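Hypothetical membrane protein (Corynebacterium glutamicum, PDB 6JSA) binds heme in the C-terminal HtaA domain that makes up this chain, and probably passes it on within the heme-uptake machinery of corynebacteria. Local coordinates at residues Ser30-Val36 with Pro64-Thr70; Glu93-Val98 with Tyr110-Gly116; Val5-Ala10 with Ser60-Pro64; Gly132-Leu138 with Gly153-Ile159; Val52-Lys57 with Leu123-Ala127. All coordinates share one frame; numbering follows the deposited sequence.

Contact 1. Residues Ser30-Val36 with Pro64-Thr70; sequences SWTLNGV and PGSIHFT
Six backbone hydrogen bonds join S30-N34 to S66-T70 as a regular antiparallel pair. They come as reciprocal couples at S30/T70, T32/H68 and N34/S66. In the middle couple, H68 N reaches T32 O at 2.9 Å. CA-H groups add to this ladder, with W31 CA lying 3.1 Å from H68 O in a non-hydrogen-bonded position.

Apolar contacts gather on the face that carries W31, L33, I67 and F69. W31 CG is set between its backbone N and carbonyl carbon (chi1 59°), which lays the indole beside the F69 ring. There W31 CE3 meets F69 CE1 at 3.8 Å, at the edge of the phenyl ring and near its plane. The planes stand 78° apart, while I67 CG2 rests over a face of F69. L33 CD2 touches I67 CG1 at 3.9 Å, and V36 CG1 meets the same I67 CG1 at 4.2 Å.

Polar groups occupy the face of S30, T32, N34, S66, H68 and T70. One water donates to H68 O and bonds T70 OG1 at 2.8 Å. A second water links T32 OG1 with H68 ND1, while NE2 is hydrogen-bonded to D77 OD1.

F69 also meets F18 edge-to-face, and its side chain is about 7 Å from the heme. The pairing is thus amphipathic: its hydrophobic face backs the heme end of the domain, and its polar face looks to water.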
# COMPACT_ATOMS: atom_id res chain seq x y z
N SER A 30 -14.88 -9.51 -4.68
CA SER A 30 -14.44 -8.58 -5.71
C SER A 30 -13.81 -7.39 -5.00
O SER A 30 -13.69 -7.36 -3.77
CB SER A 30 -15.62 -8.13 -6.56
OG SER A 30 -16.58 -7.48 -5.75
N TRP A 31 -13.39 -6.41 -5.78
CA TRP A 31 -12.98 -5.14 -5.22
C TRP A 31 -13.51 -4.02 -6.10
O TRP A 31 -13.82 -4.23 -7.28
CB TRP A 31 -11.47 -5.01 -5.06
CG TRP A 31 -10.70 -5.16 -6.33
CD1 TRP A 31 -10.59 -4.24 -7.34
CD2 TRP A 31 -9.88 -6.27 -6.71
NE1 TRP A 31 -9.78 -4.73 -8.33
CE2 TRP A 31 -9.32 -5.97 -7.97
CE3 TRP A 31 -9.58 -7.50 -6.11
CZ2 TRP A 31 -8.47 -6.85 -8.64
CZ3 TRP A 31 -8.73 -8.37 -6.77
CH2 TRP A 31 -8.18 -8.04 -8.02
N THR A 32 -13.63 -2.85 -5.51
CA THR A 32 -13.89 -1.64 -6.27
C THR A 32 -12.81 -0.61 -5.96
O THR A 32 -12.17 -0.65 -4.90
CB THR A 32 -15.29 -1.06 -6.02
OG1 THR A 32 -15.39 -0.60 -4.67
CG2 THR A 32 -16.37 -2.11 -6.30
N LEU A 33 -12.61 0.29 -6.92
CA LEU A 33 -11.51 1.24 -6.92
C LEU A 33 -12.07 2.64 -7.06
O LEU A 33 -12.99 2.88 -7.85
CB LEU A 33 -10.58 0.98 -8.10
CG LEU A 33 -9.98 -0.43 -8.11
CD1 LEU A 33 -9.07 -0.61 -9.32
CD2 LEU A 33 -9.23 -0.74 -6.81
N ASN A 34 -11.49 3.57 -6.31
CA ASN A 34 -11.91 4.97 -6.35
C ASN A 34 -10.61 5.77 -6.39
O ASN A 34 -9.93 5.92 -5.38
CB ASN A 34 -12.75 5.31 -5.12
CG ASN A 34 -13.64 6.51 -5.33
OD1 ASN A 34 -14.31 6.63 -6.36
ND2 ASN A 34 -13.64 7.41 -4.37
N GLY A 35 -10.26 6.27 -7.57
CA GLY A 35 -9.03 7.01 -7.71
C GLY A 35 -7.80 6.15 -7.81
O GLY A 35 -6.69 6.65 -7.62
N VAL A 36 -7.97 4.85 -8.11
CA VAL A 36 -6.90 3.87 -8.22
C VAL A 36 -7.19 3.03 -9.46
O VAL A 36 -8.36 2.74 -9.75
CB VAL A 36 -6.88 2.96 -6.95
CG1 VAL A 36 -5.84 1.84 -7.05
CG2 VAL A 36 -6.67 3.81 -5.71
N PRO A 64 -3.61 9.67 -3.26
CA PRO A 64 -5.03 9.57 -2.92
C PRO A 64 -5.57 8.23 -3.43
O PRO A 64 -4.86 7.45 -4.07
CB PRO A 64 -5.63 10.72 -3.71
CG PRO A 64 -4.83 10.67 -4.99
CD PRO A 64 -3.42 10.31 -4.58
N GLY A 65 -6.84 7.99 -3.14
CA GLY A 65 -7.53 6.85 -3.72
C GLY A 65 -7.71 5.71 -2.73
O GLY A 65 -6.97 5.56 -1.75
N SER A 66 -8.71 4.89 -3.01
CA SER A 66 -9.04 3.77 -2.13
C SER A 66 -9.33 2.50 -2.92
O SER A 66 -9.79 2.54 -4.08
CB SER A 66 -10.23 4.10 -1.24
OG SER A 66 -11.36 4.45 -2.01
N ILE A 67 -9.06 1.38 -2.26
CA ILE A 67 -9.43 0.04 -2.71
C ILE A 67 -10.40 -0.51 -1.69
O ILE A 67 -10.16 -0.41 -0.48
CB ILE A 67 -8.19 -0.87 -2.77
CG1 ILE A 67 -7.08 -0.24 -3.61
CG2 ILE A 67 -8.60 -2.26 -3.28
CD1 ILE A 67 -5.74 -0.89 -3.36
N HIS A 68 -11.48 -1.13 -2.16
CA HIS A 68 -12.51 -1.68 -1.28
C HIS A 68 -12.71 -3.15 -1.65
O HIS A 68 -13.33 -3.47 -2.68
CB HIS A 68 -13.81 -0.90 -1.43
CG HIS A 68 -14.81 -1.19 -0.36
ND1 HIS A 68 -15.99 -0.48 -0.23
CD2 HIS A 68 -14.82 -2.11 0.63
CE1 HIS A 68 -16.68 -0.95 0.79
NE2 HIS A 68 -15.99 -1.94 1.33
N PHE A 69 -12.18 -4.06 -0.82
CA PHE A 69 -12.35 -5.49 -1.02
C PHE A 69 -13.61 -5.96 -0.30
O PHE A 69 -13.89 -5.54 0.82
CB PHE A 69 -11.17 -6.25 -0.40
CG PHE A 69 -9.83 -5.97 -1.04
CD1 PHE A 69 -9.47 -6.59 -2.23
CD2 PHE A 69 -8.92 -5.13 -0.42
CE1 PHE A 69 -8.23 -6.36 -2.80
CE2 PHE A 69 -7.68 -4.90 -0.99
CZ PHE A 69 -7.34 -5.52 -2.17
N THR A 70 -14.35 -6.86 -0.94
CA THR A 70 -15.50 -7.50 -0.30
C THR A 70 -15.50 -8.99 -0.61
O THR A 70 -14.93 -9.44 -1.60
CB THR A 70 -16.83 -6.88 -0.76
OG1 THR A 70 -16.93 -6.99 -2.18
CG2 THR A 70 -16.92 -5.42 -0.34
O HOH W 1 -16.05 -4.84 -3.68
O HOH W 2 -17.57 0.41 -2.95
O HOH W 3 -4.03 6.93 -6.81

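Contact 2. Residues Glu93-Val98 with Tyr110-Gly116; sequences ELIADV and YGRTVVG
D97 and R112 are brought together by two torsions: R112 CG lies opposite the backbone N (chi1 -170°), with the chain extended to NE, while D97 CG stays beside its own N. Their strands run antiparallel and carry a classic beta bulge, in which V115 and G116 both face L94. V115 N bonds L94 O at 2.8 Å, whereas the second donor to this carbonyl, G116 N, is weak. L94 N returns a nearly straight bond to G116 O. Beyond the bulge, A96 and T113 exchange a reciprocal pair of backbone bonds, and the chain turns a corner at R112.

The salt bridge joins R112 NH1 to D97 OD1 at 2.9 Å. OD1 lies in the guanidinium plane, but the donor comes from above the carboxylate, and the two planes are 80° apart. I95 CG2 sits over one face of the guanidinium, 3.6 Å from R112 NE. N82 and E84 complete the network: D97 OD2 accepts from N82 ND2, R112 NH1 also donates to N82 O, and R112 NH2 bridges to E84. Such shared charges probably favour the ionised forms of both groups and restrain the arginine's rotation.

On the other face, where T113 OG1 bonds S141 OG, the contact is largely apolar. V115 CG2 touches V98 CG2 at 3.8 Å and A96 CB at 4.0 Å, while V98 and Y110 pack against A145 of helix 140-145. At the far end Y110 N bonds V98 O, and that oxygen lies in the plane of the tyrosine ring at its edge, 3.4 Å from Y110 CB.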
# COMPACT_ATOMS: atom_id res chain seq x y z
N GLU A 93 8.35 2.78 5.47
CA GLU A 93 7.04 2.36 5.93
C GLU A 93 6.01 2.59 4.84
O GLU A 93 6.05 3.60 4.12
CB GLU A 93 6.62 3.17 7.17
CG GLU A 93 7.52 2.94 8.37
CD GLU A 93 7.13 3.79 9.56
OE1 GLU A 93 6.59 4.90 9.36
OE2 GLU A 93 7.36 3.35 10.70
N LEU A 94 5.09 1.65 4.72
CA LEU A 94 3.91 1.81 3.88
C LEU A 94 2.75 2.13 4.81
O LEU A 94 2.39 1.31 5.67
CB LEU A 94 3.65 0.53 3.09
CG LEU A 94 2.47 0.56 2.12
CD1 LEU A 94 2.58 1.73 1.15
CD2 LEU A 94 2.42 -0.76 1.37
N ILE A 95 2.21 3.33 4.68
CA ILE A 95 1.16 3.85 5.56
C ILE A 95 -0.13 3.96 4.77
O ILE A 95 -0.12 4.32 3.59
CB ILE A 95 1.60 5.23 6.10
CG1 ILE A 95 2.90 5.10 6.92
CG2 ILE A 95 0.50 5.89 6.92
CD1 ILE A 95 3.64 6.42 7.08
N ALA A 96 -1.26 3.66 5.42
CA ALA A 96 -2.56 3.81 4.77
C ALA A 96 -3.62 3.96 5.84
O ALA A 96 -3.40 3.64 7.01
CB ALA A 96 -2.88 2.62 3.87
N ASP A 97 -4.78 4.47 5.42
CA ASP A 97 -5.99 4.46 6.24
C ASP A 97 -6.71 3.14 5.99
O ASP A 97 -6.98 2.80 4.83
CB ASP A 97 -6.93 5.60 5.84
CG ASP A 97 -6.26 6.97 5.88
OD1 ASP A 97 -5.25 7.12 6.59
OD2 ASP A 97 -6.78 7.89 5.21
N VAL A 98 -7.00 2.39 7.05
CA VAL A 98 -7.52 1.03 6.90
C VAL A 98 -8.74 0.84 7.78
O VAL A 98 -8.71 1.12 8.99
CB VAL A 98 -6.46 -0.03 7.24
CG1 VAL A 98 -7.04 -1.45 7.08
CG2 VAL A 98 -5.23 0.15 6.36
N TYR A 110 -8.93 1.16 11.80
CA TYR A 110 -7.56 1.22 12.29
C TYR A 110 -6.96 2.60 12.16
O TYR A 110 -5.84 2.83 12.66
CB TYR A 110 -6.69 0.18 11.56
CG TYR A 110 -7.13 -1.23 11.88
CD1 TYR A 110 -8.12 -1.86 11.14
CD2 TYR A 110 -6.57 -1.91 12.96
CE1 TYR A 110 -8.54 -3.13 11.46
CE2 TYR A 110 -6.98 -3.19 13.29
CZ TYR A 110 -7.97 -3.79 12.54
OH TYR A 110 -8.39 -5.06 12.86
N GLY A 111 -7.67 3.53 11.53
CA GLY A 111 -7.14 4.84 11.29
C GLY A 111 -5.99 4.80 10.30
O GLY A 111 -5.84 3.88 9.50
N ARG A 112 -5.16 5.83 10.38
CA ARG A 112 -3.96 5.90 9.57
C ARG A 112 -2.86 5.13 10.28
O ARG A 112 -2.51 5.44 11.42
CB ARG A 112 -3.55 7.36 9.35
CG ARG A 112 -2.46 7.50 8.33
CD ARG A 112 -2.49 8.85 7.64
NE ARG A 112 -1.53 8.88 6.55
CZ ARG A 112 -1.75 8.35 5.34
NH1 ARG A 112 -2.92 7.78 5.07
NH2 ARG A 112 -0.81 8.39 4.41
N THR A 113 -2.34 4.09 9.62
CA THR A 113 -1.50 3.12 10.30
C THR A 113 -0.41 2.63 9.36
O THR A 113 -0.56 2.64 8.13
CB THR A 113 -2.35 1.93 10.78
OG1 THR A 113 -1.57 1.08 11.61
CG2 THR A 113 -2.90 1.13 9.60
N VAL A 114 0.71 2.20 9.94
CA VAL A 114 1.71 1.49 9.15
C VAL A 114 1.18 0.11 8.82
O VAL A 114 0.92 -0.70 9.72
CB VAL A 114 3.05 1.42 9.91
CG1 VAL A 114 4.07 0.60 9.13
CG2 VAL A 114 3.57 2.83 10.18
N VAL A 115 0.98 -0.16 7.53
CA VAL A 115 0.53 -1.48 7.07
C VAL A 115 1.69 -2.44 6.93
O VAL A 115 1.53 -3.65 7.10
CB VAL A 115 -0.24 -1.31 5.75
CG1 VAL A 115 -0.56 -2.65 5.10
CG2 VAL A 115 -1.52 -0.54 5.98
N GLY A 116 2.88 -1.93 6.60
CA GLY A 116 4.05 -2.78 6.48
C GLY A 116 5.33 -1.98 6.54
O GLY A 116 5.35 -0.77 6.28

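Contact 3. Residues Val5-Ala10 with Ser60-Pro64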
# COMPACT_ATOMS: atom_id res chain seq x y z
N VAL A 5 7.51 16.64 -4.80
CA VAL A 5 7.08 15.70 -5.83
C VAL A 5 6.31 16.46 -6.90
O VAL A 5 5.39 17.23 -6.61
CB VAL A 5 6.21 14.60 -5.20
CG1 VAL A 5 5.49 13.80 -6.29
CG2 VAL A 5 7.07 13.69 -4.34
N THR A 6 6.71 16.27 -8.16
CA THR A 6 5.95 16.79 -9.29
C THR A 6 4.86 15.79 -9.66
O THR A 6 3.67 16.03 -9.42
CB THR A 6 6.89 17.10 -10.45
OG1 THR A 6 7.91 18.01 -10.01
CG2 THR A 6 6.12 17.74 -11.60
N GLN A 7 5.26 14.64 -10.21
CA GLN A 7 4.35 13.55 -10.51
C GLN A 7 4.93 12.27 -9.93
O GLN A 7 6.10 11.97 -10.16
CB GLN A 7 4.21 13.34 -12.01
CG GLN A 7 3.31 12.17 -12.38
CD GLN A 7 1.86 12.46 -12.07
OE1 GLN A 7 1.27 13.36 -12.68
NE2 GLN A 7 1.28 11.74 -11.12
N ALA A 8 4.10 11.51 -9.21
CA ALA A 8 4.50 10.20 -8.72
C ALA A 8 3.50 9.15 -9.18
O ALA A 8 2.33 9.43 -9.43
CB ALA A 8 4.59 10.15 -7.19
N SER A 9 4.00 7.92 -9.27
CA SER A 9 3.16 6.76 -9.51
C SER A 9 3.70 5.61 -8.67
O SER A 9 4.90 5.55 -8.38
CB SER A 9 3.14 6.36 -10.98
OG SER A 9 4.42 5.92 -11.39
N ALA A 10 2.81 4.73 -8.26
CA ALA A 10 3.21 3.56 -7.51
C ALA A 10 2.39 2.37 -7.99
O ALA A 10 1.27 2.53 -8.48
CB ALA A 10 3.05 3.74 -5.99
N SER A 60 8.64 11.24 1.67
CA SER A 60 7.28 10.73 1.76
C SER A 60 6.60 11.02 0.43
O SER A 60 6.60 12.16 -0.03
CB SER A 60 6.50 11.42 2.88
OG SER A 60 6.62 10.70 4.08
N ILE A 61 6.04 9.97 -0.17
CA ILE A 61 5.34 10.05 -1.44
C ILE A 61 3.88 9.69 -1.15
O ILE A 61 3.60 8.56 -0.72
CB ILE A 61 5.93 9.08 -2.48
CG1 ILE A 61 7.47 9.04 -2.42
CG2 ILE A 61 5.42 9.42 -3.87
CD1 ILE A 61 8.12 10.31 -2.89
N ASN A 62 2.97 10.64 -1.36
CA ASN A 62 1.58 10.49 -0.95
C ASN A 62 0.66 10.25 -2.15
O ASN A 62 0.80 10.90 -3.19
CB ASN A 62 1.09 11.76 -0.25
CG ASN A 62 1.74 11.96 1.09
OD1 ASN A 62 1.38 11.30 2.07
ND2 ASN A 62 2.69 12.88 1.16
N PHE A 63 -0.30 9.35 -1.97
CA PHE A 63 -1.26 9.05 -3.02
C PHE A 63 -2.68 9.11 -2.49
O PHE A 63 -2.95 8.64 -1.38
CB PHE A 63 -1.01 7.65 -3.59
CG PHE A 63 0.36 7.50 -4.19
CD1 PHE A 63 0.58 7.84 -5.52
CD2 PHE A 63 1.43 7.06 -3.43
CE1 PHE A 63 1.84 7.73 -6.08
CE2 PHE A 63 2.69 6.95 -3.99
CZ PHE A 63 2.89 7.29 -5.31
N PRO A 64 -3.61 9.67 -3.26
CA PRO A 64 -5.03 9.57 -2.92
C PRO A 64 -5.57 8.23 -3.43
O PRO A 64 -4.86 7.45 -4.07
CB PRO A 64 -5.63 10.72 -3.71
CG PRO A 64 -4.83 10.67 -4.99
CD PRO A 64 -3.42 10.31 -4.58
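A8 CB and I61 CG2 press together at 3.5 Å, tighter than usual for two methyl carbons, and form the closest point between V5-A10 and S60-P64. No hydrogen bond crosses here; the contact is made by side chains, with the F63 ring also reaching the A8-S9 backbone. The F63 ring fills the next position. Its CZ touches A10 CB at 3.6 Å and A8 CB at 3.8 Å, while CE1 passes along the backbone, with A8 O at the ring's edge and near its plane. F63 CG sits beside its own backbone N (chi1 -60°), an orientation that carries the ring across to the alanines. Toward the other end V5 CG2 meets I61 CD1 at 3.8 Å, the two side chains crossing at about a right angle.

The reverse sides are looser and polar. S9, S60 and N62 point away from the contact, and S60 OG is held by E84. Exposed Q7 curls back so that its NE2 bonds A8 O at 3.0 Å from above the carbonyl plane.

Both strands, 3-12 and 58-62, pair separately with strand 42-53, whose F45 touches F63 and whose V52 touches I61. I83 also packs on F63. Small alanine methyls thus meet I61 and F63, with V5 added at one end, and probably allow the unpaired backbones to come this near; cohesion rests on dispersion and water exclusion, not polar bonds.

Contact 4. Residues Gly132-Leu138 with Gly153-Ile159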
# COMPACT_ATOMS: atom_id res chain seq x y z
N GLY A 132 12.05 3.54 -6.69
CA GLY A 132 12.51 2.44 -5.88
C GLY A 132 11.53 1.29 -5.87
O GLY A 132 10.39 1.40 -6.33
N SER A 133 12.01 0.18 -5.33
CA SER A 133 11.21 -1.03 -5.14
C SER A 133 11.56 -1.59 -3.76
O SER A 133 12.73 -1.61 -3.38
CB SER A 133 11.54 -2.09 -6.19
OG SER A 133 11.19 -1.66 -7.49
N ALA A 134 10.54 -2.04 -3.04
CA ALA A 134 10.74 -2.54 -1.68
C ALA A 134 9.88 -3.76 -1.40
O ALA A 134 8.75 -3.86 -1.87
CB ALA A 134 10.41 -1.46 -0.65
N SER A 135 10.43 -4.68 -0.61
CA SER A 135 9.60 -5.70 0.01
C SER A 135 8.76 -5.07 1.12
O SER A 135 9.15 -4.06 1.72
CB SER A 135 10.47 -6.82 0.60
OG SER A 135 11.28 -6.32 1.65
N VAL A 136 7.60 -5.68 1.38
CA VAL A 136 6.62 -5.17 2.33
C VAL A 136 6.36 -6.26 3.37
O VAL A 136 5.83 -7.33 3.04
CB VAL A 136 5.31 -4.78 1.63
CG1 VAL A 136 4.32 -4.22 2.65
CG2 VAL A 136 5.56 -3.77 0.50
N SER A 137 6.72 -5.99 4.62
CA SER A 137 6.56 -6.93 5.72
C SER A 137 5.40 -6.48 6.59
O SER A 137 5.43 -5.39 7.16
CB SER A 137 7.84 -6.97 6.56
OG SER A 137 8.92 -7.48 5.81
N LEU A 138 4.39 -7.34 6.71
CA LEU A 138 3.13 -6.95 7.33
C LEU A 138 3.31 -6.54 8.79
O LEU A 138 3.99 -7.21 9.57
CB LEU A 138 2.17 -8.13 7.24
CG LEU A 138 0.73 -7.93 7.68
CD1 LEU A 138 0.04 -6.91 6.80
CD2 LEU A 138 0.01 -9.27 7.64
N GLY A 153 4.82 -9.84 9.94
CA GLY A 153 6.04 -10.20 9.26
C GLY A 153 5.85 -10.96 7.97
O GLY A 153 6.83 -11.15 7.23
N THR A 154 4.63 -11.39 7.66
CA THR A 154 4.35 -12.00 6.37
C THR A 154 4.72 -11.03 5.26
O THR A 154 4.47 -9.82 5.35
CB THR A 154 2.86 -12.35 6.29
OG1 THR A 154 2.57 -13.40 7.22
CG2 THR A 154 2.44 -12.81 4.89
N GLN A 155 5.33 -11.56 4.20
CA GLN A 155 5.69 -10.75 3.05
C GLN A 155 4.46 -10.53 2.17
O GLN A 155 3.84 -11.50 1.70
CB GLN A 155 6.78 -11.44 2.24
CG GLN A 155 8.05 -11.70 3.02
CD GLN A 155 8.66 -10.43 3.60
OE1 GLN A 155 8.56 -10.16 4.80
NE2 GLN A 155 9.29 -9.64 2.74
N LEU A 156 4.12 -9.27 1.93
CA LEU A 156 3.05 -8.92 1.01
C LEU A 156 3.65 -8.80 -0.39
O LEU A 156 4.81 -9.13 -0.61
CB LEU A 156 2.36 -7.65 1.48
CG LEU A 156 1.75 -7.68 2.89
CD1 LEU A 156 1.01 -6.38 3.16
CD2 LEU A 156 0.83 -8.90 3.09
N ASP A 157 2.87 -8.33 -1.36
CA ASP A 157 3.46 -7.99 -2.64
C ASP A 157 4.49 -6.88 -2.44
O ASP A 157 4.30 -6.00 -1.59
CB ASP A 157 2.40 -7.43 -3.59
CG ASP A 157 1.59 -8.49 -4.31
OD1 ASP A 157 1.89 -9.69 -4.22
OD2 ASP A 157 0.62 -8.08 -5.00
N PRO A 158 5.56 -6.86 -3.22
CA PRO A 158 6.48 -5.72 -3.18
C PRO A 158 5.82 -4.49 -3.78
O PRO A 158 4.89 -4.58 -4.59
CB PRO A 158 7.66 -6.20 -4.04
CG PRO A 158 7.01 -7.11 -5.03
CD PRO A 158 5.93 -7.83 -4.26
N ILE A 159 6.32 -3.33 -3.39
CA ILE A 159 5.80 -2.06 -3.90
C ILE A 159 6.90 -1.34 -4.67
O ILE A 159 8.08 -1.39 -4.29
CB ILE A 159 5.23 -1.16 -2.77
CG1 ILE A 159 4.57 0.09 -3.35
CG2 ILE A 159 6.29 -0.82 -1.72
CD1 ILE A 159 3.63 0.79 -2.38
O HOH W 4 7.32 -7.99 -0.32
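The flat groups that meet between V136-L138 and G153-L156 are peptide units, joined N-H to C=O. L156 N bonds V136 O at 2.8 Å, and L138 N bonds T154 O at 2.8 Å. G153 N then bonds L138 O. At the other end the ring of P158 brings its CB 3.4 Å from A134 O, a carbonyl that also accepts I159 N in a reciprocal antiparallel pair.

Between these two ladders the register slips by one residue, and the backbones are linked by water instead: a single molecule accepts from V136 N and donates to L156 O. V136 fills the break from the inner side. With CG1 opposite its backbone N (chi1 -178°), CG1 reaches L156 CD1 at 4.0 Å, while CG2 touches I159 CG2 at 3.8 Å and lies 3.3 Å from D157 O. That oxygen takes a hydrogen bond from W12 NE1, and the W12 side chain packs on V136, L156 and I159. L138 CD1 continues the apolar row to L156 CD1 at 3.8 Å.

D157 OD1 accepts from A16 N, at the first residue of helix 16-23, and L138 packs on Y150, a heme-binding residue. The arrangement is an interrupted antiparallel pairing, in which the chain returning from the heme pocket runs along strand 129-138 before entering strand 159-165.

Contact 5. Residues Val52-Lys57 with Leu123-Ala127; sequences VDAENK and LNVSA
K57 stretches across to L123 almost fully extended beyond CG, starting from a residue with positive phi (52°) at the end of the A54-K57 turn. From CB, the chain leads to CG, which skims V125 CG2 at 4.3 Å. CD carries it onward to CE, the carbon that truly packs: it lies 3.7 Å from L123 CG, equally near L123 CD2, and close to the carbonyl of the same residue. NZ ends the path with a hydrogen bond to L123 O at 3.0 Å, approaching from above the carbonyl plane (41° out of it) and not along a lone pair. The ammonium has a second acceptor in N90 OD1. Lysine and leucine thus reach toward each other, end against end.

Beside this bridge V125 carries the apolar part. Its CG1, opposite the backbone N (chi1 175°), touches both V52 CG1 and A54 CB at 3.7 Å; V52 and V125 slide past one another in opposite directions. The turn itself is held by N56 ND2, which bonds D53 OD2 at 2.8 Å.

F87 of strand 76-88 packs on both V52 and L123, continuing the hydrophobic core toward this end of the domain, far from the heme. The lysine therefore works in two ways, its methylenes extending the apolar cover and its ammonium probably stabilised by the L123 carbonyl and N90 amide dipoles, not by a counter-charge within this contact.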
# COMPACT_ATOMS: atom_id res chain seq x y z
N VAL A 52 10.92 15.00 -0.97
CA VAL A 52 12.11 14.17 -0.83
C VAL A 52 13.26 15.06 -0.41
O VAL A 52 13.55 16.07 -1.07
CB VAL A 52 12.45 13.44 -2.15
CG1 VAL A 52 13.79 12.75 -2.04
CG2 VAL A 52 11.35 12.46 -2.53
N ASP A 53 13.90 14.71 0.70
CA ASP A 53 15.12 15.37 1.16
C ASP A 53 16.27 14.57 0.58
O ASP A 53 16.70 13.56 1.14
CB ASP A 53 15.14 15.38 2.68
CG ASP A 53 16.44 15.94 3.25
OD1 ASP A 53 17.35 16.32 2.49
OD2 ASP A 53 16.54 15.98 4.49
N ALA A 54 16.76 15.02 -0.58
CA ALA A 54 17.78 14.25 -1.30
C ALA A 54 19.08 14.19 -0.53
O ALA A 54 19.78 13.17 -0.55
CB ALA A 54 17.99 14.84 -2.69
N GLU A 55 19.44 15.28 0.16
CA GLU A 55 20.69 15.30 0.91
C GLU A 55 20.74 14.18 1.94
O GLU A 55 21.78 13.54 2.11
CB GLU A 55 20.89 16.66 1.57
CG GLU A 55 22.26 16.78 2.23
CD GLU A 55 22.51 18.14 2.85
OE1 GLU A 55 21.75 19.08 2.56
OE2 GLU A 55 23.47 18.26 3.65
N ASN A 56 19.61 13.89 2.59
CA ASN A 56 19.58 12.89 3.65
C ASN A 56 18.89 11.59 3.24
O ASN A 56 18.79 10.68 4.07
CB ASN A 56 18.93 13.49 4.90
CG ASN A 56 19.73 14.63 5.45
OD1 ASN A 56 20.93 14.49 5.72
ND2 ASN A 56 19.10 15.80 5.58
N LYS A 57 18.46 11.48 1.99
CA LYS A 57 17.77 10.30 1.46
C LYS A 57 16.57 9.90 2.34
O LYS A 57 16.44 8.76 2.76
CB LYS A 57 18.71 9.12 1.20
CG LYS A 57 18.20 8.18 0.11
CD LYS A 57 19.13 6.98 -0.11
CE LYS A 57 18.66 6.17 -1.31
NZ LYS A 57 19.40 4.89 -1.51
N LEU A 123 16.67 1.95 -4.48
CA LEU A 123 16.13 3.26 -4.14
C LEU A 123 17.10 4.30 -4.68
O LEU A 123 18.26 4.35 -4.26
CB LEU A 123 15.95 3.41 -2.63
CG LEU A 123 15.37 4.74 -2.15
CD1 LEU A 123 14.01 5.00 -2.77
CD2 LEU A 123 15.28 4.74 -0.65
N ASN A 124 16.63 5.10 -5.62
CA ASN A 124 17.47 6.07 -6.30
C ASN A 124 16.83 7.44 -6.16
O ASN A 124 15.63 7.59 -6.37
CB ASN A 124 17.62 5.70 -7.78
CG ASN A 124 18.38 4.40 -7.97
OD1 ASN A 124 17.81 3.39 -8.39
ND2 ASN A 124 19.67 4.41 -7.64
N VAL A 125 17.64 8.43 -5.79
CA VAL A 125 17.19 9.80 -5.62
C VAL A 125 18.19 10.71 -6.31
O VAL A 125 19.40 10.53 -6.18
CB VAL A 125 17.07 10.17 -4.13
CG1 VAL A 125 16.73 11.64 -3.98
CG2 VAL A 125 16.04 9.30 -3.44
N SER A 126 17.67 11.70 -7.03
CA SER A 126 18.50 12.70 -7.69
C SER A 126 17.79 14.04 -7.57
O SER A 126 16.77 14.17 -6.89
CB SER A 126 18.76 12.31 -9.15
OG SER A 126 17.58 12.50 -9.93
N ALA A 127 18.36 15.05 -8.23
CA ALA A 127 17.75 16.37 -8.23
C ALA A 127 16.38 16.37 -8.90
O ALA A 127 15.53 17.21 -8.59
CB ALA A 127 18.66 17.37 -8.93

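In the fold
From the N terminus, residues 5-10, 30-36 and 52-57 open contacts 3, 1 and 5 in turn. Residues 60-64 close contact 3 and 64-70, sharing P64, close contact 1, so these two cross each other and both cross contact 5. Contact 2 is a shorter loop nested inside contact 5, which closes only at 123-127. Contact 4 follows in series. Strand 113-125 serves contacts 2 and 5. Contacts 2 and 4 touch through L94 and I159, contacts 3 and 5 through I61 and V52. Contact 5 ties the ends of strands 42-53 and 113-125 together, far from the heme and about 30 Å between centres from contact 1, while contacts 1, 2 and 4 approach the heme site.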